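Long-range contact in tail assembly chaperone (Enterobacteria phage HK97, PDB 2OB9), which probably acts during phage morphogenesis as a chaperone for tail assembly, forming a multi-subunit assembly with a spiral arrangement: residues 25-38 against 104-116. Numbering follows the deposited sequence.
Sequences VPEWEGVKVVLREP and VHSRLLKQALDLI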
ATOM      1  N   VAL A  25     -19.163 -34.087 -25.863  1.00 54.24           N
ATOM      2  CA  VAL A  25     -18.637 -32.978 -26.642  1.00 53.81           C
ATOM      3  C   VAL A  25     -18.879 -33.121 -28.153  1.00 54.46           C
ATOM      4  O   VAL A  25     -18.106 -33.756 -28.861  1.00 53.89           O
ATOM      5  CB  VAL A  25     -17.231 -32.457 -26.126  1.00 54.18           C
ATOM      6  CG1 VAL A  25     -16.466 -33.487 -25.280  1.00 53.32           C
ATOM      7  CG2 VAL A  25     -16.388 -31.677 -27.183  1.00 52.66           C
ATOM      8  N   PRO A  26     -19.988 -32.501 -28.630  1.00 55.37           N
ATOM      9  CA  PRO A  26     -20.520 -32.516 -29.999  1.00 55.95           C
ATOM     10  C   PRO A  26     -19.461 -32.307 -31.055  1.00 56.52           C
ATOM     11  O   PRO A  26     -19.520 -32.925 -32.124  1.00 57.39           O
ATOM     12  CB  PRO A  26     -21.475 -31.310 -30.016  1.00 56.32           C
ATOM     13  CG  PRO A  26     -21.955 -31.193 -28.590  1.00 56.08           C
ATOM     14  CD  PRO A  26     -20.819 -31.671 -27.726  1.00 55.06           C
ATOM     15  N   GLU A  27     -18.503 -31.432 -30.759  1.00 56.49           N
ATOM     16  CA  GLU A  27     -17.517 -31.011 -31.745  1.00 56.42           C
ATOM     17  C   GLU A  27     -16.295 -31.922 -31.750  1.00 55.58           C
ATOM     18  O   GLU A  27     -15.451 -31.838 -32.643  1.00 56.55           O
ATOM     19  CB  GLU A  27     -17.121 -29.558 -31.504  1.00 56.30           C
ATOM     20  CG  GLU A  27     -17.121 -29.232 -30.037  1.00 59.89           C
ATOM     21  CD  GLU A  27     -18.279 -28.375 -29.610  1.00 60.20           C
ATOM     22  OE1 GLU A  27     -18.561 -27.388 -30.310  1.00 57.87           O
ATOM     23  OE2 GLU A  27     -18.875 -28.686 -28.563  1.00 61.44           O
ATOM     24  N   TRP A  28     -16.201 -32.788 -30.750  1.00 54.37           N
ATOM     25  CA  TRP A  28     -15.196 -33.835 -30.763  1.00 52.54           C
ATOM     26  C   TRP A  28     -15.887 -35.159 -30.964  1.00 51.63           C
ATOM     27  O   TRP A  28     -15.716 -36.097 -30.180  1.00 52.00           O
ATOM     28  CB  TRP A  28     -14.383 -33.844 -29.479  1.00 51.69           C
ATOM     29  CG  TRP A  28     -13.579 -32.597 -29.194  1.00 51.69           C
ATOM     30  CD1 TRP A  28     -13.265 -31.555 -30.060  1.00 49.78           C
ATOM     31  CD2 TRP A  28     -12.913 -32.308 -27.963  1.00 49.98           C
ATOM     32  NE1 TRP A  28     -12.463 -30.631 -29.413  1.00 47.10           N
ATOM     33  CE2 TRP A  28     -12.234 -31.073 -28.129  1.00 51.06           C
ATOM     34  CE3 TRP A  28     -12.830 -32.978 -26.724  1.00 50.20           C
ATOM     35  CZ2 TRP A  28     -11.497 -30.488 -27.092  1.00 51.60           C
ATOM     36  CZ3 TRP A  28     -12.101 -32.403 -25.700  1.00 49.62           C
ATOM     37  CH2 TRP A  28     -11.434 -31.166 -25.895  1.00 50.93           C
ATOM     38  N   GLU A  29     -16.707 -35.199 -32.009  1.00 50.54           N
ATOM     39  CA  GLU A  29     -17.394 -36.413 -32.491  1.00 49.61           C
ATOM     40  C   GLU A  29     -18.308 -37.105 -31.498  1.00 48.69           C
ATOM     41  O   GLU A  29     -18.529 -38.307 -31.594  1.00 49.14           O
ATOM     42  CB  GLU A  29     -16.395 -37.376 -33.146  1.00 48.98           C
ATOM     43  CG  GLU A  29     -15.595 -36.634 -34.222  1.00 50.66           C
ATOM     44  CD  GLU A  29     -14.572 -37.491 -34.929  1.00 52.45           C
ATOM     45  OE1 GLU A  29     -14.405 -38.675 -34.545  1.00 52.96           O
ATOM     46  OE2 GLU A  29     -13.930 -36.963 -35.869  1.00 52.83           O
ATOM     47  N   GLY A  30     -18.872 -36.344 -30.566  1.00 47.70           N
ATOM     48  CA  GLY A  30     -19.847 -36.890 -29.627  1.00 46.64           C
ATOM     49  C   GLY A  30     -19.188 -37.591 -28.456  1.00 46.75           C
ATOM     50  O   GLY A  30     -19.868 -38.124 -27.608  1.00 46.94           O
ATOM     51  N   VAL A  31     -17.858 -37.555 -28.380  1.00 47.51           N
ATOM     52  CA  VAL A  31     -17.097 -38.240 -27.309  1.00 47.32           C
ATOM     53  C   VAL A  31     -17.497 -37.705 -25.948  1.00 47.94           C
ATOM     54  O   VAL A  31     -17.769 -36.497 -25.795  1.00 48.12           O
ATOM     55  CB  VAL A  31     -15.525 -38.119 -27.534  1.00 47.37           C
ATOM     56  CG1 VAL A  31     -14.976 -36.734 -27.128  1.00 45.14           C
ATOM     57  CG2 VAL A  31     -14.752 -39.223 -26.835  1.00 45.60           C
ATOM     58  N   LYS A  32     -17.563 -38.592 -24.970  1.00 47.81           N
ATOM     59  CA  LYS A  32     -17.790 -38.185 -23.607  1.00 49.49           C
ATOM     60  C   LYS A  32     -16.440 -38.010 -22.929  1.00 49.25           C
ATOM     61  O   LYS A  32     -15.506 -38.783 -23.177  1.00 48.70           O
ATOM     62  CB  LYS A  32     -18.599 -39.213 -22.811  1.00 49.36           C
ATOM     63  CG  LYS A  32     -19.999 -39.489 -23.274  1.00 52.59           C
ATOM     64  CD  LYS A  32     -20.532 -40.758 -22.551  1.00 53.01           C
ATOM     65  CE  LYS A  32     -20.277 -42.034 -23.415  1.00 59.25           C
ATOM     66  NZ  LYS A  32     -20.429 -43.378 -22.697  1.00 56.77           N
ATOM     67  N   VAL A  33     -16.352 -36.964 -22.099  1.00 49.69           N
ATOM     68  CA  VAL A  33     -15.209 -36.686 -21.245  1.00 49.37           C
ATOM     69  C   VAL A  33     -15.785 -36.512 -19.850  1.00 49.62           C
ATOM     70  O   VAL A  33     -17.002 -36.431 -19.679  1.00 50.13           O
ATOM     71  CB  VAL A  33     -14.430 -35.376 -21.669  1.00 49.65           C
ATOM     72  CG1 VAL A  33     -13.966 -35.478 -23.111  1.00 49.49           C
ATOM     73  CG2 VAL A  33     -15.263 -34.054 -21.406  1.00 47.53           C
ATOM     74  N   VAL A  34     -14.907 -36.495 -18.857  1.00 49.26           N
ATOM     75  CA  VAL A  34     -15.274 -36.191 -17.499  1.00 47.85           C
ATOM     76  C   VAL A  34     -14.587 -34.881 -17.141  1.00 47.39           C
ATOM     77  O   VAL A  34     -13.401 -34.698 -17.363  1.00 47.71           O
ATOM     78  CB  VAL A  34     -14.868 -37.348 -16.530  1.00 48.68           C
ATOM     79  CG1 VAL A  34     -14.926 -36.887 -15.078  1.00 47.10           C
ATOM     80  CG2 VAL A  34     -15.760 -38.592 -16.734  1.00 46.53           C
ATOM     81  N   LEU A  35     -15.367 -33.951 -16.636  1.00 47.45           N
ATOM     82  CA  LEU A  35     -14.871 -32.683 -16.148  1.00 48.43           C
ATOM     83  C   LEU A  35     -14.901 -32.706 -14.621  1.00 48.75           C
ATOM     84  O   LEU A  35     -15.926 -33.024 -14.014  1.00 48.94           O
ATOM     85  CB  LEU A  35     -15.781 -31.519 -16.654  1.00 48.04           C
ATOM     86  CG  LEU A  35     -15.837 -31.234 -18.166  1.00 47.68           C
ATOM     87  CD1 LEU A  35     -16.654 -29.979 -18.464  1.00 46.23           C
ATOM     88  CD2 LEU A  35     -14.425 -31.138 -18.815  1.00 44.11           C
ATOM     89  N   ARG A  36     -13.770 -32.359 -14.020  1.00 49.06           N
ATOM     90  CA  ARG A  36     -13.633 -32.282 -12.572  1.00 49.52           C
ATOM     91  C   ARG A  36     -13.300 -30.831 -12.202  1.00 48.41           C
ATOM     92  O   ARG A  36     -12.734 -30.138 -13.003  1.00 48.21           O
ATOM     93  CB  ARG A  36     -12.550 -33.280 -12.085  1.00 49.38           C
ATOM     94  CG  ARG A  36     -11.111 -32.838 -12.295  1.00 50.56           C
ATOM     95  CD  ARG A  36     -10.285 -33.776 -11.481  1.00 52.21           C
ATOM     96  NE  ARG A  36      -8.832 -33.864 -11.639  1.00 50.32           N
ATOM     97  CZ  ARG A  36      -7.958 -32.886 -11.429  1.00 56.44           C
ATOM     98  NH1 ARG A  36      -8.383 -31.631 -11.217  1.00 58.56           N
ATOM     99  NH2 ARG A  36      -6.633 -33.151 -11.498  1.00 54.69           N
ATOM    100  N   GLU A  37     -13.706 -30.369 -11.023  1.00 48.26           N
ATOM    101  CA  GLU A  37     -13.224 -29.108 -10.490  1.00 48.06           C
ATOM    102  C   GLU A  37     -11.677 -29.155 -10.389  1.00 47.87           C
ATOM    103  O   GLU A  37     -11.114 -30.228 -10.297  1.00 47.94           O
ATOM    104  CB  GLU A  37     -13.846 -28.830  -9.125  1.00 47.75           C
ATOM    105  CG  GLU A  37     -13.361 -29.758  -8.032  1.00 48.90           C
ATOM    106  CD  GLU A  37     -14.034 -29.460  -6.719  1.00 51.20           C
ATOM    107  OE1 GLU A  37     -13.936 -28.296  -6.278  1.00 51.87           O
ATOM    108  OE2 GLU A  37     -14.638 -30.384  -6.125  1.00 53.06           O
ATOM    109  N   PRO A  38     -10.995 -27.999 -10.460  1.00 48.47           N
ATOM    110  CA  PRO A  38      -9.540 -28.045 -10.330  1.00 49.49           C
ATOM    111  C   PRO A  38      -9.059 -28.411  -8.946  1.00 50.59           C
ATOM    112  O   PRO A  38      -9.732 -28.125  -7.937  1.00 50.04           O
ATOM    113  CB  PRO A  38      -9.101 -26.611 -10.663  1.00 49.87           C
ATOM    114  CG  PRO A  38     -10.275 -26.030 -11.394  1.00 50.10           C
ATOM    115  CD  PRO A  38     -11.471 -26.640 -10.786  1.00 48.14           C
ATOM    116  N   VAL A 104     -13.598 -24.623 -28.060  1.00 52.95           N
ATOM    117  CA  VAL A 104     -14.096 -25.814 -27.376  1.00 52.18           C
ATOM    118  C   VAL A 104     -13.430 -26.009 -26.002  1.00 51.96           C
ATOM    119  O   VAL A 104     -14.119 -26.163 -24.993  1.00 52.11           O
ATOM    120  CB  VAL A 104     -13.987 -27.099 -28.275  1.00 51.59           C
ATOM    121  CG1 VAL A 104     -14.457 -28.361 -27.514  1.00 48.03           C
ATOM    122  CG2 VAL A 104     -14.782 -26.901 -29.551  1.00 50.07           C
ATOM    123  N   HIS A 105     -12.097 -25.987 -25.979  1.00 51.85           N
ATOM    124  CA  HIS A 105     -11.335 -26.121 -24.743  1.00 51.38           C
ATOM    125  C   HIS A 105     -11.776 -25.085 -23.719  1.00 51.29           C
ATOM    126  O   HIS A 105     -11.955 -25.377 -22.551  1.00 51.07           O
ATOM    127  CB  HIS A 105      -9.838 -25.960 -25.017  1.00 50.14           C
ATOM    128  CG  HIS A 105      -9.343 -26.805 -26.148  1.00 52.06           C
ATOM    129  ND1 HIS A 105      -9.631 -26.521 -27.464  1.00 51.89           N
ATOM    130  CD2 HIS A 105      -8.622 -27.950 -26.158  1.00 51.78           C
ATOM    131  CE1 HIS A 105      -9.083 -27.431 -28.240  1.00 52.23           C
ATOM    132  NE2 HIS A 105      -8.489 -28.328 -27.468  1.00 53.91           N
ATOM    133  N   SER A 106     -11.960 -23.868 -24.176  1.00 51.82           N
ATOM    134  CA  SER A 106     -12.269 -22.786 -23.276  1.00 51.84           C
ATOM    135  C   SER A 106     -13.704 -22.881 -22.751  1.00 50.93           C
ATOM    136  O   SER A 106     -13.963 -22.520 -21.628  1.00 49.26           O
ATOM    137  CB  SER A 106     -11.944 -21.447 -23.935  1.00 51.69           C
ATOM    138  OG  SER A 106     -13.088 -20.908 -24.586  1.00 53.14           O
ATOM    139  N   ARG A 107     -14.606 -23.426 -23.559  1.00 51.92           N
ATOM    140  CA  ARG A 107     -16.002 -23.708 -23.148  1.00 52.96           C
ATOM    141  C   ARG A 107     -16.054 -24.914 -22.191  1.00 51.85           C
ATOM    142  O   ARG A 107     -16.899 -24.984 -21.317  1.00 51.15           O
ATOM    143  CB  ARG A 107     -16.847 -24.007 -24.384  1.00 52.29           C
ATOM    144  CG  ARG A 107     -18.325 -24.252 -24.083  1.00 56.52           C
ATOM    145  CD  ARG A 107     -19.172 -24.767 -25.306  1.00 57.90           C
ATOM    146  NE  ARG A 107     -18.776 -26.097 -25.845  1.00 64.99           N
ATOM    147  CZ  ARG A 107     -19.022 -27.263 -25.237  1.00 68.08           C
ATOM    148  NH1 ARG A 107     -19.636 -27.292 -24.045  1.00 66.70           N
ATOM    149  NH2 ARG A 107     -18.653 -28.411 -25.819  1.00 69.30           N
ATOM    150  N   LEU A 108     -15.138 -25.865 -22.367  1.00 50.99           N
ATOM    151  CA  LEU A 108     -15.025 -26.993 -21.434  1.00 50.54           C
ATOM    152  C   LEU A 108     -14.417 -26.539 -20.099  1.00 50.52           C
ATOM    153  O   LEU A 108     -14.887 -26.967 -19.054  1.00 51.82           O
ATOM    154  CB  LEU A 108     -14.239 -28.187 -22.053  1.00 49.84           C
ATOM    155  CG  LEU A 108     -14.969 -28.995 -23.140  1.00 48.08           C
ATOM    156  CD1 LEU A 108     -14.046 -30.001 -23.777  1.00 45.57           C
ATOM    157  CD2 LEU A 108     -16.227 -29.722 -22.591  1.00 45.11           C
ATOM    158  N   LEU A 109     -13.413 -25.661 -20.126  1.00 49.17           N
ATOM    159  CA  LEU A 109     -12.931 -25.057 -18.904  1.00 48.72           C
ATOM    160  C   LEU A 109     -14.053 -24.390 -18.088  1.00 49.77           C
ATOM    161  O   LEU A 109     -14.157 -24.644 -16.876  1.00 48.65           O
ATOM    162  CB  LEU A 109     -11.793 -24.078 -19.159  1.00 48.10           C
ATOM    163  CG  LEU A 109     -11.152 -23.308 -17.977  1.00 48.43           C
ATOM    164  CD1 LEU A 109     -10.728 -24.259 -16.834  1.00 43.97           C
ATOM    165  CD2 LEU A 109      -9.908 -22.536 -18.463  1.00 48.21           C
ATOM    166  N   LYS A 110     -14.868 -23.546 -18.736  1.00 50.12           N
ATOM    167  CA  LYS A 110     -15.975 -22.858 -18.063  1.00 52.24           C
ATOM    168  C   LYS A 110     -16.964 -23.804 -17.415  1.00 52.82           C
ATOM    169  O   LYS A 110     -17.320 -23.632 -16.274  1.00 54.48           O
ATOM    170  CB  LYS A 110     -16.706 -21.900 -19.012  1.00 52.53           C
ATOM    171  CG  LYS A 110     -16.023 -20.551 -19.083  1.00 56.17           C
ATOM    172  CD  LYS A 110     -16.500 -19.746 -20.253  1.00 61.85           C
ATOM    173  CE  LYS A 110     -15.650 -18.491 -20.431  1.00 65.92           C
ATOM    174  NZ  LYS A 110     -16.096 -17.366 -19.547  1.00 67.83           N
ATOM    175  N   GLN A 111     -17.420 -24.790 -18.171  1.00 54.69           N
ATOM    176  CA  GLN A 111     -18.279 -25.840 -17.683  1.00 55.90           C
ATOM    177  C   GLN A 111     -17.649 -26.473 -16.427  1.00 55.46           C
ATOM    178  O   GLN A 111     -18.336 -26.612 -15.415  1.00 55.89           O
ATOM    179  CB  GLN A 111     -18.495 -26.859 -18.800  1.00 55.68           C
ATOM    180  CG  GLN A 111     -19.914 -27.358 -18.965  1.00 58.40           C
ATOM    181  CD  GLN A 111     -20.088 -28.326 -20.138  1.00 59.11           C
ATOM    182  OE1 GLN A 111     -21.005 -29.160 -20.140  1.00 65.70           O
ATOM    183  NE2 GLN A 111     -19.226 -28.215 -21.137  1.00 64.01           N
ATOM    184  N   ALA A 112     -16.342 -26.794 -16.461  1.00 54.94           N
ATOM    185  CA  ALA A 112     -15.656 -27.357 -15.268  1.00 54.73           C
ATOM    186  C   ALA A 112     -15.657 -26.424 -14.035  1.00 54.67           C
ATOM    187  O   ALA A 112     -15.902 -26.874 -12.903  1.00 53.75           O
ATOM    188  CB  ALA A 112     -14.234 -27.800 -15.591  1.00 54.13           C
ATOM    189  N   LEU A 113     -15.377 -25.140 -14.265  1.00 54.70           N
ATOM    190  CA  LEU A 113     -15.402 -24.120 -13.213  1.00 55.51           C
ATOM    191  C   LEU A 113     -16.817 -23.883 -12.665  1.00 55.36           C
ATOM    192  O   LEU A 113     -16.933 -23.486 -11.545  1.00 55.58           O
ATOM    193  CB  LEU A 113     -14.730 -22.783 -13.650  1.00 55.11           C
ATOM    194  CG  LEU A 113     -13.272 -22.889 -14.157  1.00 55.41           C
ATOM    195  CD1 LEU A 113     -12.682 -21.540 -14.557  1.00 54.05           C
ATOM    196  CD2 LEU A 113     -12.405 -23.602 -13.152  1.00 52.18           C
ATOM    197  N   ASP A 114     -17.861 -24.156 -13.450  1.00 56.16           N
ATOM    198  CA  ASP A 114     -19.262 -24.174 -12.967  1.00 58.01           C
ATOM    199  C   ASP A 114     -19.535 -25.115 -11.781  1.00 57.95           C
ATOM    200  O   ASP A 114     -20.513 -24.943 -11.076  1.00 57.79           O
ATOM    201  CB  ASP A 114     -20.237 -24.578 -14.089  1.00 58.62           C
ATOM    202  CG  ASP A 114     -20.653 -23.415 -14.989  1.00 62.71           C
ATOM    203  OD1 ASP A 114     -20.492 -22.225 -14.598  1.00 65.68           O
ATOM    204  OD2 ASP A 114     -21.157 -23.709 -16.107  1.00 65.66           O
ATOM    205  N   LEU A 115     -18.698 -26.131 -11.598  1.00 58.37           N
ATOM    206  CA  LEU A 115     -18.928 -27.133 -10.557  1.00 58.71           C
ATOM    207  C   LEU A 115     -18.658 -26.574  -9.174  1.00 59.86           C
ATOM    208  O   LEU A 115     -19.271 -27.015  -8.209  1.00 60.37           O
ATOM    209  CB  LEU A 115     -18.076 -28.382 -10.782  1.00 57.51           C
ATOM    210  CG  LEU A 115     -18.356 -29.231 -12.018  1.00 55.89           C
ATOM    211  CD1 LEU A 115     -17.166 -30.081 -12.300  1.00 53.02           C
ATOM    212  CD2 LEU A 115     -19.573 -30.076 -11.815  1.00 59.13           C
ATOM    213  N   ILE A 116     -17.733 -25.626  -9.085  1.00 61.47           N
ATOM    214  CA  ILE A 116     -17.404 -24.965  -7.830  1.00 63.80           C
ATOM    215  C   ILE A 116     -18.509 -23.983  -7.455  1.00 65.34           C
ATOM    216  O   ILE A 116     -18.757 -23.762  -6.265  1.00 66.12           O
ATOM    217  CB  ILE A 116     -16.102 -24.173  -7.941  1.00 64.10           C
ATOM    218  CG1 ILE A 116     -14.960 -25.078  -8.366  1.00 63.46           C
ATOM    219  CG2 ILE A 116     -15.761 -23.467  -6.634  1.00 64.72           C
ATOM    220  CD1 ILE A 116     -13.974 -24.331  -9.191  1.00 66.14           C
TER
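Leu35 projects from strand 31-36 onto helix 104-113, where its CD1 lies 3.6 Å from Gln111 CB and also touches Leu108, while its CB rests against the methyl of Ala112. The small Ala112 side chain goes with a close approach of backbones: the CA atoms of Leu35 and Ala112 are 5.5 Å apart, and strand and helix axes cross at -52°. This is a worked example of how a helix is laid across a beta hairpin, with one leucine at the crossing and an aromatic residue farther along. That residue is Trp28, which opens the type I' turn. The far corner of its indole, CH2, meets Leu108 CD1 at 3.6 Å. Val25 CG2 and Val104 CG1 sit above the indole plane, each toward the rim, and touch one another. Trp28 also presents its edge to one face of the His105 imidazole in a T-shaped pair, the planes at 63°. At the other end, Pro38 CG packs on Leu113 CD2 at 3.7 Å and its CD on Ile116 CD1.

The polar edge lies beside the turn. Glu27 slides its CG past Val104 CG2, and its bent chain brings OE2 within 2.8 Å of Arg107 NH2. This salt bridge is far from straight, 132° at the hydrogen, and the donor comes from above the carboxylate plane. The carboxylate of Glu37 turns elsewhere, OE2 taking a hydrogen bond from the backbone N of Arg19 and OE1 a salt bridge from Arg107 of a third subunit, while His105 NE2 bonds to Ala11 O of a second subunit. Strand 31-36 runs between strands 20-25 and 80-81, and helix 61-79 contributes Val79, which contacts both Pro38 and Ala112.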